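Local coordinates for protein Baccell_00875 (Bacteroides cellulosilyticus DSM 14838, PDB 5NO8) that probably acts as a polysaccharide lyase that removes the L-rhamnose caps attached to glucuronic acid in complex arabinogalactan proteins, at residues A[365-370]-A[374-379]; A[385-390]-A[436-441]; A[393-398]-A[598-603]; A[423-428]-A[455-460]. All coordinates share one frame; numbering follows the deposited sequence.

Contact 1 of 4, residues A[365-370]-A[374-379]; sequences AYMVYD and DSIYLN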
loop_
_atom_site.group_PDB
_atom_site.type_symbol
_atom_site.label_atom_id
_atom_site.label_comp_id
_atom_site.label_asym_id
_atom_site.label_seq_id
_atom_site.Cartn_x
_atom_site.Cartn_y
_atom_site.Cartn_z
ATOM N N ALA A 365 -18.198 18.989 14.187
ATOM C CA ALA A 365 -17.637 18.059 13.209
ATOM C C ALA A 365 -16.131 17.936 13.405
ATOM O O ALA A 365 -15.469 18.926 13.641
ATOM C CB ALA A 365 -17.912 18.541 11.784
ATOM N N TYR A 366 -15.601 16.730 13.237
ATOM C CA TYR A 366 -14.137 16.538 13.098
ATOM C C TYR A 366 -13.810 16.662 11.612
ATOM O O TYR A 366 -14.427 15.975 10.780
ATOM C CB TYR A 366 -13.717 15.174 13.610
ATOM C CG TYR A 366 -14.036 14.934 15.084
ATOM C CD1 TYR A 366 -13.506 15.770 16.082
ATOM C CD2 TYR A 366 -14.865 13.901 15.472
ATOM C CE1 TYR A 366 -13.813 15.569 17.420
ATOM C CE2 TYR A 366 -15.165 13.689 16.810
ATOM C CZ TYR A 366 -14.649 14.526 17.778
ATOM O OH TYR A 366 -14.994 14.269 19.098
ATOM N N MET A 367 -12.858 17.525 11.296
ATOM C CA MET A 367 -12.664 17.999 9.929
ATOM C C MET A 367 -11.242 17.821 9.416
ATOM O O MET A 367 -10.310 17.652 10.178
ATOM C CB MET A 367 -13.097 19.445 9.862
ATOM C CG MET A 367 -14.607 19.508 10.028
ATOM S SD MET A 367 -15.221 21.165 9.935
ATOM C CE MET A 367 -14.819 21.551 8.230
ATOM N N VAL A 368 -11.124 17.860 8.096
ATOM C CA VAL A 368 -9.840 17.882 7.419
ATOM C C VAL A 368 -9.039 19.049 7.915
ATOM O O VAL A 368 -9.579 20.137 8.147
ATOM C CB VAL A 368 -10.039 17.967 5.880
ATOM C CG1 VAL A 368 -8.698 18.089 5.149
ATOM C CG2 VAL A 368 -10.788 16.748 5.395
ATOM N N TYR A 369 -7.730 18.844 8.072
ATOM C CA TYR A 369 -6.857 19.866 8.609
ATOM C C TYR A 369 -5.646 20.031 7.725
ATOM O O TYR A 369 -5.071 19.032 7.274
ATOM C CB TYR A 369 -6.395 19.456 10.016
ATOM C CG TYR A 369 -5.687 20.526 10.813
ATOM C CD1 TYR A 369 -6.409 21.440 11.580
ATOM C CD2 TYR A 369 -4.298 20.602 10.851
ATOM C CE1 TYR A 369 -5.764 22.405 12.331
ATOM C CE2 TYR A 369 -3.640 21.569 11.595
ATOM C CZ TYR A 369 -4.388 22.469 12.335
ATOM O OH TYR A 369 -3.764 23.412 13.092
ATOM N N ASP A 370 -5.253 21.282 7.509
ATOM C CA ASP A 370 -4.102 21.611 6.690
ATOM C C ASP A 370 -2.916 21.838 7.588
ATOM O O ASP A 370 -2.855 22.858 8.301
ATOM C CB ASP A 370 -4.392 22.856 5.839
ATOM C CG ASP A 370 -3.262 23.180 4.852
ATOM O OD1 ASP A 370 -2.104 22.768 5.042
ATOM O OD2 ASP A 370 -3.545 23.849 3.850
ATOM N N ASP A 374 -1.782 25.227 9.380
ATOM C CA ASP A 374 -2.230 25.069 10.770
ATOM C C ASP A 374 -3.687 25.545 10.945
ATOM O O ASP A 374 -3.993 26.377 11.819
ATOM C CB ASP A 374 -1.268 25.788 11.743
ATOM C CG ASP A 374 0.096 25.121 11.814
ATOM O OD1 ASP A 374 0.167 23.917 12.110
ATOM O OD2 ASP A 374 1.104 25.800 11.577
ATOM N N SER A 375 -4.576 25.021 10.103
ATOM C CA SER A 375 -5.984 25.409 10.120
ATOM C C SER A 375 -6.861 24.312 9.576
ATOM O O SER A 375 -6.432 23.545 8.702
ATOM C CB SER A 375 -6.202 26.692 9.298
ATOM O OG SER A 375 -5.724 26.524 7.981
ATOM N N ILE A 376 -8.084 24.232 10.086
ATOM C CA ILE A 376 -9.110 23.373 9.509
ATOM C C ILE A 376 -9.332 23.777 8.041
ATOM O O ILE A 376 -9.339 24.973 7.712
ATOM C CB ILE A 376 -10.432 23.445 10.306
ATOM C CG1 ILE A 376 -10.299 22.653 11.610
ATOM C CG2 ILE A 376 -11.591 22.809 9.538
ATOM C CD1 ILE A 376 -11.386 22.910 12.622
ATOM N N TYR A 377 -9.442 22.771 7.164
ATOM C CA TYR A 377 -9.775 22.991 5.760
ATOM C C TYR A 377 -11.290 23.033 5.592
ATOM O O TYR A 377 -11.990 22.045 5.831
ATOM C CB TYR A 377 -9.182 21.910 4.857
ATOM C CG TYR A 377 -9.476 22.173 3.388
ATOM C CD1 TYR A 377 -8.944 23.287 2.740
ATOM C CD2 TYR A 377 -10.303 21.315 2.657
ATOM C CE1 TYR A 377 -9.236 23.546 1.395
ATOM C CE2 TYR A 377 -10.593 21.557 1.313
ATOM C CZ TYR A 377 -10.047 22.667 0.683
ATOM O OH TYR A 377 -10.343 22.910 -0.650
ATOM N N LEU A 378 -11.785 24.190 5.150
ATOM C CA LEU A 378 -13.220 24.464 5.113
ATOM C C LEU A 378 -13.926 24.047 3.814
ATOM O O LEU A 378 -15.158 24.169 3.712
ATOM C CB LEU A 378 -13.454 25.957 5.368
ATOM C CG LEU A 378 -12.934 26.502 6.698
ATOM C CD1 LEU A 378 -13.143 28.020 6.755
ATOM C CD2 LEU A 378 -13.625 25.797 7.850
ATOM N N ASN A 379 -13.164 23.543 2.838
ATOM C CA ASN A 379 -13.729 23.022 1.584
ATOM C C ASN A 379 -14.477 24.117 0.830
ATOM O O ASN A 379 -15.583 23.916 0.319
ATOM C CB ASN A 379 -14.632 21.824 1.857
ATOM C CG ASN A 379 -14.711 20.877 0.685
ATOM O OD1 ASN A 379 -13.860 20.891 -0.210
ATOM N ND2 ASN A 379 -15.714 20.039 0.695
#
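Y369 and D370 pair with I376 and S375 in a short antiparallel beta hairpin that carries a G1 beta bulge. D374 and S375 both face D370 at the bulge. D374 takes the left-handed backbone conformation (phi 53°, psi 53°) usual for the first bulge position. D370 and S375 are the hydrogen-bonded pair, and D370 N donates to S375 O in a nearly straight bond of 2.8 Å. S375 N returns a weak bond to D370 O at 3.3 Å. D374 N makes a second weak bond to that oxygen.

Y369 and I376 form the non-hydrogen-bonded pair. Y369 CG stands anti to the backbone N (chi1 -169°), which carries the ring across the D374-S375 peptide. S375 N sits over one ring face, 3.4 Å from Y369 CZ. F348 meets the same ring edge-to-face. Cutting Y369 back to an alanine is likely to uncover the bulge peptide and deprive F348 of this edge-to-face contact.

M367 crosses I376 at about a right angle, with M367 CB 3.7 Å from I376 CG2. D370 OD2 forms a salt bridge with K602, and D374 OD1 with K654. Strand 369-370 also pairs with strand 672-677; strand 375-376 lies at the edge of this four-stranded sheet. Past the paired strands, Y377 N donates to V368 O at 2.8 Å from above the carbonyl plane, and V368 CG1 lies beside Y377 CB at 3.9 Å.

Contact 2 of 4, residues A[385-390]-A[436-441]; sequences NPVDRD and TYSSVD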
loop_
_atom_site.group_PDB
_atom_site.type_symbol
_atom_site.label_atom_id
_atom_site.label_comp_id
_atom_site.label_asym_id
_atom_site.label_seq_id
_atom_site.Cartn_x
_atom_site.Cartn_y
_atom_site.Cartn_z
ATOM N N ASN A 385 -11.685 17.094 -6.063
ATOM C CA ASN A 385 -12.928 16.381 -5.664
ATOM C C ASN A 385 -13.431 16.815 -4.262
ATOM O O ASN A 385 -13.121 16.158 -3.250
ATOM C CB ASN A 385 -12.729 14.844 -5.733
ATOM C CG ASN A 385 -14.032 14.087 -5.985
ATOM O OD1 ASN A 385 -14.822 14.456 -6.857
ATOM N ND2 ASN A 385 -14.250 13.014 -5.231
ATOM N N PRO A 386 -14.211 17.926 -4.197
ATOM C CA PRO A 386 -14.707 18.480 -2.926
ATOM C C PRO A 386 -15.297 17.460 -1.946
ATOM O O PRO A 386 -15.044 17.563 -0.742
ATOM C CB PRO A 386 -15.791 19.460 -3.376
ATOM C CG PRO A 386 -15.307 19.946 -4.698
ATOM C CD PRO A 386 -14.618 18.773 -5.342
ATOM N N VAL A 387 -16.061 16.491 -2.451
ATOM C CA VAL A 387 -16.781 15.547 -1.582
ATOM C C VAL A 387 -15.809 14.722 -0.700
ATOM O O VAL A 387 -16.150 14.338 0.421
ATOM C CB VAL A 387 -17.750 14.648 -2.396
ATOM C CG1 VAL A 387 -17.000 13.640 -3.266
ATOM C CG2 VAL A 387 -18.742 13.938 -1.484
ATOM N N ASP A 388 -14.593 14.494 -1.188
ATOM C CA ASP A 388 -13.599 13.740 -0.423
ATOM C C ASP A 388 -12.820 14.583 0.600
ATOM O O ASP A 388 -11.940 14.049 1.287
ATOM C CB ASP A 388 -12.660 12.971 -1.357
ATOM C CG ASP A 388 -13.351 11.790 -2.053
ATOM O OD1 ASP A 388 -14.104 11.039 -1.392
ATOM O OD2 ASP A 388 -13.145 11.623 -3.280
ATOM N N ARG A 389 -13.152 15.870 0.724
ATOM C CA ARG A 389 -12.560 16.747 1.728
ATOM C C ARG A 389 -13.663 17.390 2.583
ATOM O O ARG A 389 -13.454 18.451 3.188
ATOM C CB ARG A 389 -11.694 17.811 1.045
ATOM C CG ARG A 389 -10.516 17.228 0.260
ATOM C CD ARG A 389 -10.031 18.135 -0.872
ATOM N NE ARG A 389 -8.876 17.520 -1.530
ATOM C CZ ARG A 389 -8.931 16.525 -2.417
ATOM N NH1 ARG A 389 -10.111 16.025 -2.822
ATOM N NH2 ARG A 389 -7.791 16.018 -2.919
ATOM N N ASP A 390 -14.814 16.719 2.659
ATOM C CA ASP A 390 -15.963 17.284 3.341
ATOM C C ASP A 390 -16.014 16.811 4.796
ATOM O O ASP A 390 -15.084 16.157 5.277
ATOM C CB ASP A 390 -17.267 17.054 2.513
ATOM C CG ASP A 390 -17.833 15.633 2.583
ATOM O OD1 ASP A 390 -17.361 14.717 3.307
ATOM O OD2 ASP A 390 -18.819 15.413 1.832
ATOM N N THR A 436 -28.291 8.952 5.011
ATOM C CA THR A 436 -27.002 9.427 5.525
ATOM C C THR A 436 -26.183 10.092 4.430
ATOM O O THR A 436 -25.869 9.484 3.401
ATOM C CB THR A 436 -26.220 8.249 6.145
ATOM O OG1 THR A 436 -27.007 7.660 7.182
ATOM C CG2 THR A 436 -24.877 8.698 6.717
ATOM N N TYR A 437 -25.854 11.349 4.668
ATOM C CA TYR A 437 -25.061 12.166 3.763
ATOM C C TYR A 437 -23.697 12.442 4.401
ATOM O O TYR A 437 -23.461 12.087 5.555
ATOM C CB TYR A 437 -25.795 13.471 3.474
ATOM C CG TYR A 437 -27.079 13.221 2.718
ATOM C CD1 TYR A 437 -27.054 12.991 1.334
ATOM C CD2 TYR A 437 -28.302 13.159 3.379
ATOM C CE1 TYR A 437 -28.225 12.732 0.631
ATOM C CE2 TYR A 437 -29.479 12.919 2.684
ATOM C CZ TYR A 437 -29.434 12.703 1.313
ATOM O OH TYR A 437 -30.594 12.439 0.609
ATOM N N SER A 438 -22.824 13.081 3.642
ATOM C CA SER A 438 -21.482 13.422 4.112
ATOM C C SER A 438 -21.277 14.935 4.307
ATOM O O SER A 438 -20.222 15.338 4.789
ATOM C CB SER A 438 -20.447 12.832 3.143
ATOM O OG SER A 438 -20.435 13.515 1.890
ATOM N N SER A 439 -22.249 15.779 3.919
ATOM C CA SER A 439 -22.167 17.218 4.150
ATOM C C SER A 439 -23.532 17.800 4.591
ATOM O O SER A 439 -24.583 17.173 4.379
ATOM C CB SER A 439 -21.606 17.943 2.920
ATOM O OG SER A 439 -22.458 17.767 1.791
ATOM N N VAL A 440 -23.477 18.964 5.243
ATOM C CA VAL A 440 -24.655 19.579 5.883
ATOM C C VAL A 440 -25.723 20.032 4.874
ATOM O O VAL A 440 -26.902 20.000 5.194
ATOM C CB VAL A 440 -24.296 20.748 6.825
ATOM C CG1 VAL A 440 -23.358 20.268 7.944
ATOM C CG2 VAL A 440 -23.667 21.927 6.080
ATOM N N ASP A 441 -25.310 20.433 3.677
ATOM C CA ASP A 441 -26.253 20.685 2.561
ATOM C C ASP A 441 -27.155 19.477 2.201
ATOM O O ASP A 441 -28.289 19.662 1.753
ATOM C CB ASP A 441 -25.505 21.159 1.298
ATOM C CG ASP A 441 -24.390 20.196 0.869
ATOM O OD1 ASP A 441 -23.281 20.299 1.442
ATOM O OD2 ASP A 441 -24.620 19.342 -0.022
#
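D390 CG and S438 OG each stand between their own backbone N and carbonyl carbon (chi1 77° and 71°), and these torsions turn the carboxylate and the hydroxyl toward each other. S438 OG donates to D390 OD2. The modelled separation of 2.5 Å is very short, so its exact length is doubtful. The other carboxylate oxygen, D390 OD1, forms a salt bridge with R395. The buried carboxylate is therefore held at both oxygens. With a leucine in place of D390, the S438 hydroxyl would probably lose this acceptor and R395 this counter-charge.

Apolar atoms flank the bond. V387 CG2 comes within 3.8 Å of S438 OG, and S439 CB lies 3.9 Å from D390 OD2. Each segment also braces itself. S439 OG donates to D441 OD1 at 2.7 Å, from above the carboxylate plane. N385 ND2 donates to D388 OD2, also from above its carboxylate plane, while D388 OD1 pairs with R445.

The 385-390 segment, with its 3-10 turn, follows strand 375-376 in the chain and precedes helix 396-409. The 436-441 segment belongs to the loop that links helices 412-429 and 448-465. S438 rests on N450 of the latter, D388 on W599 and F600 of helix 596-600.

Contact 3 of 4, residues A[393-398]-A[598-603]; sequences AERLGM and HWFGKR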
loop_
_atom_site.group_PDB
_atom_site.type_symbol
_atom_site.label_atom_id
_atom_site.label_comp_id
_atom_site.label_asym_id
_atom_site.label_seq_id
_atom_site.Cartn_x
_atom_site.Cartn_y
_atom_site.Cartn_z
ATOM N N ALA A 393 -18.477 11.273 5.840
ATOM C CA ALA A 393 -17.886 10.127 5.148
ATOM C C ALA A 393 -16.705 9.550 5.947
ATOM O O ALA A 393 -16.867 9.241 7.131
ATOM C CB ALA A 393 -17.493 10.500 3.714
ATOM N N GLU A 394 -15.519 9.453 5.351
ATOM C CA GLU A 394 -14.403 8.814 6.035
ATOM C C GLU A 394 -13.943 9.578 7.281
ATOM O O GLU A 394 -13.209 9.006 8.093
ATOM C CB GLU A 394 -13.189 8.683 5.099
ATOM C CG GLU A 394 -13.253 7.576 4.077
ATOM C CD GLU A 394 -13.979 7.929 2.789
ATOM O OE1 GLU A 394 -14.697 8.968 2.702
ATOM O OE2 GLU A 394 -13.817 7.131 1.840
ATOM N N ARG A 395 -14.300 10.856 7.405
ATOM C CA ARG A 395 -13.956 11.652 8.610
ATOM C C ARG A 395 -14.641 11.145 9.893
ATOM O O ARG A 395 -14.201 11.490 10.996
ATOM C CB ARG A 395 -14.248 13.142 8.420
ATOM C CG ARG A 395 -13.155 13.990 7.774
ATOM C CD ARG A 395 -12.730 13.513 6.402
ATOM N NE ARG A 395 -13.821 13.624 5.428
ATOM C CZ ARG A 395 -13.807 13.081 4.214
ATOM N NH1 ARG A 395 -12.740 12.389 3.782
ATOM N NH2 ARG A 395 -14.868 13.227 3.415
ATOM N N LEU A 396 -15.673 10.312 9.760
ATOM C CA LEU A 396 -16.216 9.516 10.880
ATOM C C LEU A 396 -15.173 8.745 11.696
ATOM O O LEU A 396 -15.379 8.515 12.886
ATOM C CB LEU A 396 -17.313 8.550 10.425
ATOM C CG LEU A 396 -18.750 9.104 10.339
ATOM C CD1 LEU A 396 -19.324 9.207 11.758
ATOM C CD2 LEU A 396 -18.847 10.447 9.636
ATOM N N GLY A 397 -14.066 8.338 11.061
ATOM C CA GLY A 397 -13.021 7.640 11.756
ATOM C C GLY A 397 -12.451 8.409 12.926
ATOM O O GLY A 397 -12.066 7.783 13.909
ATOM N N MET A 398 -12.403 9.727 12.841
ATOM C CA MET A 398 -11.961 10.558 13.988
ATOM C C MET A 398 -12.868 10.377 15.203
ATOM O O MET A 398 -12.377 10.246 16.337
ATOM C CB MET A 398 -11.832 12.009 13.605
ATOM C CG MET A 398 -10.584 12.232 12.744
ATOM S SD MET A 398 -10.270 13.908 12.314
ATOM C CE MET A 398 -11.302 14.037 10.845
ATOM N N HIS A 598 -4.489 11.407 -4.610
ATOM C CA HIS A 598 -5.216 12.257 -5.536
ATOM C C HIS A 598 -6.548 12.727 -4.931
ATOM O O HIS A 598 -6.837 13.922 -4.892
ATOM C CB HIS A 598 -5.509 11.554 -6.867
ATOM C CG HIS A 598 -6.221 12.446 -7.836
ATOM N ND1 HIS A 598 -5.583 13.465 -8.514
ATOM C CD2 HIS A 598 -7.535 12.538 -8.166
ATOM C CE1 HIS A 598 -6.469 14.124 -9.247
ATOM N NE2 HIS A 598 -7.661 13.578 -9.055
ATOM N N TRP A 599 -7.342 11.769 -4.487
ATOM C CA TRP A 599 -8.732 12.035 -4.067
ATOM C C TRP A 599 -8.816 12.711 -2.701
ATOM O O TRP A 599 -9.759 13.449 -2.448
ATOM C CB TRP A 599 -9.546 10.743 -4.044
ATOM C CG TRP A 599 -9.535 10.023 -5.345
ATOM C CD1 TRP A 599 -8.886 8.847 -5.632
ATOM C CD2 TRP A 599 -10.191 10.429 -6.548
ATOM N NE1 TRP A 599 -9.088 8.509 -6.947
ATOM C CE2 TRP A 599 -9.894 9.451 -7.534
ATOM C CE3 TRP A 599 -11.007 11.524 -6.891
ATOM C CZ2 TRP A 599 -10.378 9.538 -8.857
ATOM C CZ3 TRP A 599 -11.493 11.615 -8.212
ATOM C CH2 TRP A 599 -11.168 10.625 -9.178
ATOM N N PHE A 600 -7.845 12.446 -1.827
ATOM C CA PHE A 600 -7.887 12.918 -0.428
ATOM C C PHE A 600 -6.826 13.935 -0.025
ATOM O O PHE A 600 -7.022 14.678 0.935
ATOM C CB PHE A 600 -7.852 11.703 0.494
ATOM C CG PHE A 600 -9.061 10.831 0.356
ATOM C CD1 PHE A 600 -9.114 9.827 -0.595
ATOM C CD2 PHE A 600 -10.185 11.051 1.148
ATOM C CE1 PHE A 600 -10.244 9.041 -0.737
ATOM C CE2 PHE A 600 -11.310 10.266 1.009
ATOM C CZ PHE A 600 -11.350 9.271 0.053
ATOM N N GLY A 601 -5.720 14.013 -0.759
ATOM C CA GLY A 601 -4.580 14.817 -0.337
ATOM C C GLY A 601 -4.599 16.227 -0.861
ATOM O O GLY A 601 -5.270 16.524 -1.870
ATOM N N LYS A 602 -3.840 17.092 -0.202
ATOM C CA LYS A 602 -3.592 18.436 -0.689
ATOM C C LYS A 602 -2.852 18.465 -2.033
ATOM O O LYS A 602 -3.145 19.309 -2.884
ATOM C CB LYS A 602 -2.749 19.237 0.305
ATOM C CG LYS A 602 -2.728 20.724 -0.040
ATOM C CD LYS A 602 -2.068 21.531 1.056
ATOM C CE LYS A 602 -2.247 23.024 0.860
ATOM N NZ LYS A 602 -1.315 23.759 1.761
ATOM N N ARG A 603 -1.872 17.578 -2.203
ATOM C CA ARG A 603 -1.015 17.597 -3.406
ATOM C C ARG A 603 -1.648 16.909 -4.617
ATOM O O ARG A 603 -1.091 16.995 -5.733
ATOM C CB ARG A 603 0.323 16.945 -3.097
ATOM C CG ARG A 603 1.139 17.662 -2.035
ATOM C CD ARG A 603 1.631 19.035 -2.441
ATOM N NE ARG A 603 2.397 19.600 -1.324
ATOM C CZ ARG A 603 3.641 19.244 -0.973
ATOM N NH1 ARG A 603 4.337 18.336 -1.676
ATOM N NH2 ARG A 603 4.207 19.824 0.083
#
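E394 and R395, in the 3-10 turn leading into helix 396-409, meet the ring of F600 in helix 596-600. The contact is small and buried. E394 bends at chi2 (85°), which brings its carboxylate up to the end of the ring. E394 OE2 is 3.7 Å from F600 CZ, and the carboxylate and ring planes stand 75° apart. R395 bends at both chi2 and chi3, and the edge of its guanidinium comes up to the edge of the ring, their planes 49° apart. R395 NH1 lies 3.8 Å from F600 CE2. This is not a cation-pi stack.

The polar ends are satisfied elsewhere. E394 OE2 forms a salt bridge with R447, and R395 NH1 bonds to N678 OD1. F600 packs its ring edge beside these charged groups. A glycerol, probably from the crystallisation liquor, lies about 4 Å from its side chain. This joint between a pre-helix turn and a short helix lies in a helix-rich domain that is probably an alpha/alpha toroid, as in many polysaccharide lyases.

Contact 4 of 4, residues A[423-428]-A[455-460]; sequences DFVRRK and AELYFQ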
loop_
_atom_site.group_PDB
_atom_site.type_symbol
_atom_site.label_atom_id
_atom_site.label_comp_id
_atom_site.label_asym_id
_atom_site.label_seq_id
_atom_site.Cartn_x
_atom_site.Cartn_y
_atom_site.Cartn_z
ATOM N N ASP A 423 -24.122 14.281 17.969
ATOM C CA ASP A 423 -25.221 15.187 17.650
ATOM C C ASP A 423 -25.107 15.820 16.288
ATOM O O ASP A 423 -26.095 15.877 15.554
ATOM C CB ASP A 423 -25.348 16.279 18.692
ATOM C CG ASP A 423 -26.530 16.063 19.547
ATOM O OD1 ASP A 423 -26.461 15.218 20.464
ATOM O OD2 ASP A 423 -27.560 16.684 19.231
ATOM N N PHE A 424 -23.929 16.342 15.958
ATOM C CA PHE A 424 -23.678 16.836 14.609
ATOM C C PHE A 424 -24.009 15.772 13.557
ATOM O O PHE A 424 -24.686 16.069 12.574
ATOM C CB PHE A 424 -22.225 17.332 14.428
ATOM C CG PHE A 424 -21.761 17.318 12.995
ATOM C CD1 PHE A 424 -22.141 18.334 12.112
ATOM C CD2 PHE A 424 -20.969 16.269 12.510
ATOM C CE1 PHE A 424 -21.721 18.312 10.781
ATOM C CE2 PHE A 424 -20.565 16.234 11.182
ATOM C CZ PHE A 424 -20.935 17.257 10.317
ATOM N N VAL A 425 -23.549 14.539 13.764
ATOM C CA VAL A 425 -23.792 13.482 12.793
ATOM C C VAL A 425 -25.304 13.196 12.646
ATOM O O VAL A 425 -25.833 13.128 11.517
ATOM C CB VAL A 425 -23.044 12.190 13.153
ATOM C CG1 VAL A 425 -23.405 11.053 12.212
ATOM C CG2 VAL A 425 -21.532 12.445 13.115
ATOM N N ARG A 426 -25.961 12.976 13.777
ATOM C CA ARG A 426 -27.376 12.603 13.780
ATOM C C ARG A 426 -28.258 13.701 13.191
ATOM O O ARG A 426 -29.148 13.416 12.385
ATOM C CB ARG A 426 -27.825 12.237 15.207
ATOM C CG ARG A 426 -29.281 11.842 15.352
ATOM C CD ARG A 426 -29.622 10.523 14.671
ATOM N NE ARG A 426 -31.084 10.398 14.539
ATOM C CZ ARG A 426 -31.779 10.326 13.394
ATOM N NH1 ARG A 426 -31.187 10.288 12.193
ATOM N NH2 ARG A 426 -33.112 10.241 13.460
ATOM N N ARG A 427 -27.996 14.943 13.570
ATOM C CA ARG A 427 -28.859 16.058 13.184
ATOM C C ARG A 427 -28.507 16.657 11.837
ATOM O O ARG A 427 -29.409 17.031 11.104
ATOM C CB ARG A 427 -28.837 17.159 14.243
ATOM C CG ARG A 427 -29.420 16.729 15.570
ATOM C CD ARG A 427 -29.168 17.788 16.633
ATOM N NE ARG A 427 -29.738 17.371 17.913
ATOM C CZ ARG A 427 -29.615 18.034 19.064
ATOM N NH1 ARG A 427 -28.904 19.165 19.138
ATOM N NH2 ARG A 427 -30.172 17.531 20.166
ATOM N N LYS A 428 -27.215 16.773 11.514
ATOM C CA LYS A 428 -26.787 17.457 10.285
ATOM C C LYS A 428 -26.449 16.534 9.115
ATOM O O LYS A 428 -26.653 16.921 7.963
ATOM C CB LYS A 428 -25.607 18.373 10.554
ATOM C CG LYS A 428 -25.884 19.456 11.583
ATOM C CD LYS A 428 -26.785 20.550 11.004
ATOM C CE LYS A 428 -26.858 21.759 11.923
ATOM N NZ LYS A 428 -27.462 21.390 13.240
ATOM N N ALA A 455 -22.945 4.055 11.636
ATOM C CA ALA A 455 -23.439 3.015 12.529
ATOM C C ALA A 455 -22.407 2.575 13.550
ATOM O O ALA A 455 -22.718 2.388 14.733
ATOM C CB ALA A 455 -23.891 1.814 11.740
ATOM N N GLU A 456 -21.171 2.402 13.096
ATOM C CA GLU A 456 -20.087 2.086 14.009
ATOM C C GLU A 456 -20.023 3.149 15.077
ATOM O O GLU A 456 -19.989 2.811 16.249
ATOM C CB GLU A 456 -18.737 1.992 13.285
ATOM C CG GLU A 456 -17.537 1.929 14.231
ATOM C CD GLU A 456 -16.771 0.623 14.267
ATOM O OE1 GLU A 456 -16.848 -0.205 13.323
ATOM O OE2 GLU A 456 -16.027 0.435 15.269
ATOM N N LEU A 457 -20.026 4.417 14.690
ATOM C CA LEU A 457 -19.958 5.495 15.674
ATOM C C LEU A 457 -21.058 5.334 16.723
ATOM O O LEU A 457 -20.793 5.388 17.936
ATOM C CB LEU A 457 -20.019 6.877 15.040
ATOM C CG LEU A 457 -20.087 8.045 16.027
ATOM C CD1 LEU A 457 -18.775 8.217 16.796
ATOM C CD2 LEU A 457 -20.460 9.343 15.372
ATOM N N TYR A 458 -22.290 5.113 16.262
ATOM C CA TYR A 458 -23.417 5.030 17.203
ATOM C C TYR A 458 -23.292 3.855 18.153
ATOM O O TYR A 458 -23.477 4.031 19.359
ATOM C CB TYR A 458 -24.780 5.021 16.460
ATOM C CG TYR A 458 -25.146 6.271 15.695
ATOM C CD1 TYR A 458 -24.653 7.519 16.024
ATOM C CD2 TYR A 458 -26.059 6.203 14.634
ATOM C CE1 TYR A 458 -25.022 8.655 15.318
ATOM C CE2 TYR A 458 -26.440 7.325 13.934
ATOM C CZ TYR A 458 -25.933 8.542 14.266
ATOM O OH TYR A 458 -26.301 9.656 13.566
ATOM N N PHE A 459 -22.935 2.672 17.665
ATOM C CA PHE A 459 -22.764 1.536 18.547
ATOM C C PHE A 459 -21.629 1.770 19.564
ATOM O O PHE A 459 -21.763 1.405 20.736
ATOM C CB PHE A 459 -22.512 0.250 17.784
ATOM C CG PHE A 459 -23.672 -0.217 16.929
ATOM C CD1 PHE A 459 -24.944 -0.397 17.469
ATOM C CD2 PHE A 459 -23.470 -0.540 15.586
ATOM C CE1 PHE A 459 -25.990 -0.868 16.674
ATOM C CE2 PHE A 459 -24.506 -0.991 14.788
ATOM C CZ PHE A 459 -25.770 -1.170 15.340
ATOM N N GLN A 460 -20.553 2.420 19.130
ATOM C CA GLN A 460 -19.464 2.776 20.059
ATOM C C GLN A 460 -19.950 3.780 21.118
ATOM O O GLN A 460 -19.578 3.676 22.294
ATOM C CB GLN A 460 -18.278 3.368 19.293
ATOM C CG GLN A 460 -17.621 2.424 18.295
ATOM C CD GLN A 460 -16.756 1.361 18.927
ATOM O OE1 GLN A 460 -16.726 1.201 20.151
ATOM N NE2 GLN A 460 -16.061 0.592 18.080
#
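V425 meets L457 and Y458 where helix 412-429 packs against helix 448-465. The axes of the two short segments approach to 11.2 Å, and their directions are 129° apart. V425 divides its branches between two partners. CG1, anti to the backbone N, reaches the phenol end of Y458, with V425 CG1 3.5 Å from Y458 OH. The other branch, V425 CG2, packs against L457 CD2 at 4.0 Å.

R426 follows and crosses the tyrosine at about a right angle. Y458 OH presses against its backbone and lies 3.1 Å from R426 CA. R426 CB is 3.4 Å from the same oxygen. R426 N is also near, but the angle is too poor for a bond. Its guanidinium turns elsewhere, to T431 O and D432 O, and makes a cation-pi contact with Y434.

Between the two segments the contact is therefore van der Waals packing. Q430 OE1 accepts from R426 NH1 and also bonds Y458 OH, so it bridges the two helices from outside the segments and satisfies the buried phenol oxygen.

How the contacts relate
All four contacts lie in the helix-rich C-terminal half of the chain, on the same side of its centre. Contact 1 comes first along the chain, in the hairpin that precedes helix 396-409. Contacts 2 and 3 alternate their segments, and their centres are about 10 Å apart. D390 and R395 join them by a salt bridge. Contacts 1 and 3 are equally close, joined by D370 and K602. Contact 4 is farthest out, about 18 Å from contact 3 between centres; in sequence, both of its segments fall between those of contact 3. L396 packs on both V425 and L457. These contacts thus join hairpin, loops and helices in one part of the C-terminal domain.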